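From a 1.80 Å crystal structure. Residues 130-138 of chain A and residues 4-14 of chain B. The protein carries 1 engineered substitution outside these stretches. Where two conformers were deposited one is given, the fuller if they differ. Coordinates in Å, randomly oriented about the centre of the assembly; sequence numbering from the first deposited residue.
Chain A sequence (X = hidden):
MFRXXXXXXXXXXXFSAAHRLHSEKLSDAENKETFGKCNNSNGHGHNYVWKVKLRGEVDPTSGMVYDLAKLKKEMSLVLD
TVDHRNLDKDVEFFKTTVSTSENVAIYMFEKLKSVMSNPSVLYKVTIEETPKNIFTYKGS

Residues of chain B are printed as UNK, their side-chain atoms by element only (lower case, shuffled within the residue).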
# COMPACT_ATOMS: atom_id res chain seq x y z
N THR A 130 9.13 4.33 9.44
CA THR A 130 8.25 4.90 8.42
C THR A 130 8.18 3.87 7.30
O THR A 130 8.88 2.86 7.33
CB THR A 130 8.82 6.20 7.82
OG1 THR A 130 9.90 5.88 6.95
CG2 THR A 130 9.32 7.16 8.93
N PRO A 131 7.32 4.10 6.30
CA PRO A 131 7.24 3.16 5.18
C PRO A 131 8.56 2.98 4.43
O PRO A 131 8.71 2.02 3.67
CB PRO A 131 6.14 3.77 4.28
CG PRO A 131 5.27 4.55 5.28
CD PRO A 131 6.31 5.18 6.20
N LYS A 132 9.52 3.86 4.67
CA LYS A 132 10.78 3.84 3.94
C LYS A 132 11.97 3.31 4.74
O LYS A 132 13.04 3.10 4.16
CB LYS A 132 11.14 5.24 3.44
CG LYS A 132 10.26 5.75 2.29
CD LYS A 132 10.36 7.27 2.16
CE LYS A 132 11.79 7.75 1.93
NZ LYS A 132 12.21 7.61 0.50
N ASN A 133 11.80 3.13 6.06
CA ASN A 133 12.90 2.78 6.97
C ASN A 133 12.46 1.57 7.79
O ASN A 133 11.60 1.70 8.67
CB ASN A 133 13.20 3.94 7.94
CG ASN A 133 13.73 5.19 7.25
OD1 ASN A 133 14.53 5.10 6.33
ND2 ASN A 133 13.30 6.35 7.72
N ILE A 134 13.05 0.41 7.49
CA ILE A 134 12.56 -0.88 8.00
C ILE A 134 13.69 -1.61 8.74
O ILE A 134 14.79 -1.74 8.20
CB ILE A 134 12.07 -1.76 6.83
CG1 ILE A 134 10.91 -1.08 6.09
CG2 ILE A 134 11.63 -3.14 7.33
CD1 ILE A 134 11.33 -0.32 4.82
N PHE A 135 13.39 -2.12 9.94
CA PHE A 135 14.40 -2.82 10.77
C PHE A 135 13.93 -4.20 11.20
O PHE A 135 12.74 -4.39 11.51
CB PHE A 135 14.70 -1.98 12.01
CG PHE A 135 15.11 -0.58 11.66
CD1 PHE A 135 16.45 -0.23 11.60
CD2 PHE A 135 14.15 0.37 11.31
CE1 PHE A 135 16.85 1.06 11.22
CE2 PHE A 135 14.54 1.67 10.92
CZ PHE A 135 15.89 2.00 10.88
N THR A 136 14.86 -5.17 11.25
CA THR A 136 14.47 -6.50 11.70
C THR A 136 15.49 -7.06 12.67
O THR A 136 16.67 -6.67 12.66
CB THR A 136 14.24 -7.50 10.55
OG1 THR A 136 15.49 -8.02 10.09
CG2 THR A 136 13.43 -6.85 9.38
N TYR A 137 15.02 -7.97 13.49
CA TYR A 137 15.86 -8.54 14.54
C TYR A 137 15.38 -9.97 14.76
O TYR A 137 14.17 -10.22 14.79
CB TYR A 137 15.73 -7.74 15.82
CG TYR A 137 16.56 -8.29 16.96
CD1 TYR A 137 17.93 -8.43 16.83
CD2 TYR A 137 15.95 -8.67 18.16
CE1 TYR A 137 18.70 -8.95 17.90
CE2 TYR A 137 16.69 -9.16 19.21
CZ TYR A 137 18.07 -9.29 19.08
OH TYR A 137 18.80 -9.77 20.12
N LYS A 138 16.34 -10.89 14.87
CA LYS A 138 16.04 -12.31 15.07
C LYS A 138 16.55 -12.89 16.39
O LYS A 138 16.52 -14.11 16.61
CB LYS A 138 16.57 -13.17 13.92
CG LYS A 138 15.85 -12.97 12.59
CD LYS A 138 16.62 -13.71 11.49
CE LYS A 138 15.83 -13.83 10.22
NZ LYS A 138 16.42 -14.91 9.34
N UNK B 4 27.75 -7.04 19.70
CA UNK B 4 26.46 -6.43 19.88
C UNK B 4 25.39 -7.20 19.08
O UNK B 4 25.72 -7.98 18.18
c UNK B 4 25.25 -2.63 21.44
c UNK B 4 27.34 -4.04 20.39
c UNK B 4 26.54 -4.96 19.43
s UNK B 4 26.48 -3.83 21.98
N UNK B 5 24.10 -6.95 19.39
CA UNK B 5 23.02 -7.59 18.62
C UNK B 5 23.16 -7.26 17.14
O UNK B 5 23.55 -6.15 16.78
c UNK B 5 21.76 -6.92 19.17
c UNK B 5 22.14 -6.48 20.55
c UNK B 5 23.59 -6.09 20.47
N UNK B 6 22.80 -8.22 16.29
CA UNK B 6 22.81 -8.04 14.85
C UNK B 6 21.38 -7.68 14.39
O UNK B 6 20.41 -8.38 14.69
c UNK B 6 25.69 -8.71 14.56
c UNK B 6 23.27 -9.12 12.60
c UNK B 6 23.25 -9.32 14.12
c UNK B 6 24.63 -9.78 14.61
N UNK B 7 21.26 -6.56 13.70
CA UNK B 7 19.95 -6.07 13.27
C UNK B 7 20.09 -5.70 11.78
O UNK B 7 21.19 -5.41 11.30
c UNK B 7 18.38 -4.01 13.49
c UNK B 7 19.25 -5.22 15.57
c UNK B 7 19.54 -4.82 14.12
N UNK B 8 18.97 -5.71 11.05
CA UNK B 8 19.00 -5.21 9.68
C UNK B 8 18.37 -3.82 9.60
O UNK B 8 17.49 -3.48 10.41
o UNK B 8 16.86 -6.17 8.97
c UNK B 8 18.26 -6.14 8.67
c UNK B 8 18.82 -7.58 8.69
N UNK B 9 18.84 -3.04 8.64
CA UNK B 9 18.33 -1.70 8.40
C UNK B 9 18.14 -1.58 6.88
O UNK B 9 19.08 -1.83 6.09
c UNK B 9 20.23 3.23 7.94
c UNK B 9 19.18 0.73 8.34
s UNK B 9 20.62 1.72 8.80
c UNK B 9 19.36 -0.68 8.87
N UNK B 10 16.92 -1.21 6.49
CA UNK B 10 16.58 -1.18 5.07
C UNK B 10 15.98 0.17 4.74
O UNK B 10 15.16 0.68 5.48
c UNK B 10 15.21 -2.37 3.26
o UNK B 10 13.34 -3.83 3.66
o UNK B 10 14.73 -4.35 2.05
c UNK B 10 14.36 -3.60 2.96
c UNK B 10 15.60 -2.30 4.74
N UNK B 11 16.40 0.73 3.61
CA UNK B 11 15.97 2.05 3.20
C UNK B 11 15.39 1.94 1.78
O UNK B 11 15.98 1.29 0.91
c UNK B 11 15.10 7.47 3.26
n UNK B 11 14.98 8.63 2.64
c UNK B 11 16.93 4.34 2.54
n UNK B 11 14.61 7.31 4.48
c UNK B 11 15.89 5.13 3.27
n UNK B 11 15.72 6.45 2.67
c UNK B 11 17.17 3.00 3.24
N UNK B 12 14.23 2.54 1.58
CA UNK B 12 13.45 2.37 0.33
C UNK B 12 13.46 3.70 -0.41
O UNK B 12 13.20 4.75 0.18
c UNK B 12 11.18 1.80 -0.70
c UNK B 12 11.97 1.98 0.62
c UNK B 12 11.88 0.69 1.51
N UNK B 13 13.77 3.67 -1.70
CA UNK B 13 13.67 4.87 -2.53
C UNK B 13 13.17 4.38 -3.90
O UNK B 13 12.76 3.23 -4.02
o UNK B 13 14.04 7.50 -3.63
c UNK B 13 14.94 7.05 -2.88
o UNK B 13 15.78 7.78 -2.33
c UNK B 13 15.03 5.55 -2.63
N UNK B 14 13.15 5.25 -4.90
CA UNK B 14 12.62 4.87 -6.22
C UNK B 14 13.30 5.69 -7.31
O UNK B 14 13.89 6.73 -7.03
c UNK B 14 11.12 5.14 -6.26
o UNK B 14 10.87 6.50 -6.02
O HOH W 1 16.62 3.27 6.85
O HOH W 2 14.02 9.34 6.80
O HOH W 3 15.58 -4.41 7.60
O HOH W 4 19.17 -11.08 14.87

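Position 4 of chain B carries three carbons and a sulfur in an unbranched chain, the sulfur next to last, and touches nothing on chain A: B:Met4. At position 5 three carbons close a ring onto the backbone nitrogen, which defines B:Pro5; its CB lies 3.9 Å from CE1 of A:Tyr137, a compact apolar partner for the ring. Position 6 has four carbons, forked at the first with one arm two carbons long, hence B:Ile6. Its side chain leads away from chain A, but its O approaches CD1 of A:Tyr137 at 3.3 Å, at the ring edge.

Position 7 is one carbon bearing two others, B:Val7. Its CG2 is 3.7 Å from CD1 of A:Tyr137, and its CG1 lies 4.5 Å from CB of A:Phe135, so a short branched side chain fits beside both aromatic residues. Position 8 has a carbon bearing one oxygen and one carbon: B:Thr8. Its OG1 and OG1 of A:Thr136 share a 2.6 Å hydrogen bond; a hydroxyl can give or take a proton, so like can pair with like in this buried place.

Position 9 is again an unbranched chain of two carbons, sulfur and carbon, B:Met9. Extended and flexible, it runs past A:Phe135, with CG 3.7 Å from CE1 of the ring. Position 10 has three carbons, the third bearing two oxygens. The chain is one carbon longer than aspartate, so this is B:Glu10; its OE1 comes 4.0 Å from CB of A:Ile134.

Position 11 shows three carbons, a nitrogen, then a carbon bearing two nitrogens: B:Arg11. NH1 donates to OD1 of A:Asn133 at 2.9 Å in the guanidinium plane, while CE of A:Lys132 lies over one face, 3.4 Å from NH2. Position 12, one carbon bearing two, is B:Val12, whose CG2 packs 3.5 Å from CD1 of A:Ile134.

Position 13 has two carbons, the second bearing two oxygens: B:Asp13. It points away from chain A, and its OD1 accepts a hydrogen bond from the backbone N of position 14 at 2.7 Å. At position 14 one carbon is followed by one oxygen, which is B:Ser14; it makes no contact with chain A.

The contact is an antiparallel sheet across two chains. A:Ile134 and B:Glu10 exchange backbone bonds, N to O at 2.9 Å and O to N at 2.8 Å; A:Thr136 and B:Thr8 repeat the pattern. Side chains alternate: A:Phe135 and B:Met9 share one face, the paired threonines the other.

Chain B 4-14: MPIVTMERVDS
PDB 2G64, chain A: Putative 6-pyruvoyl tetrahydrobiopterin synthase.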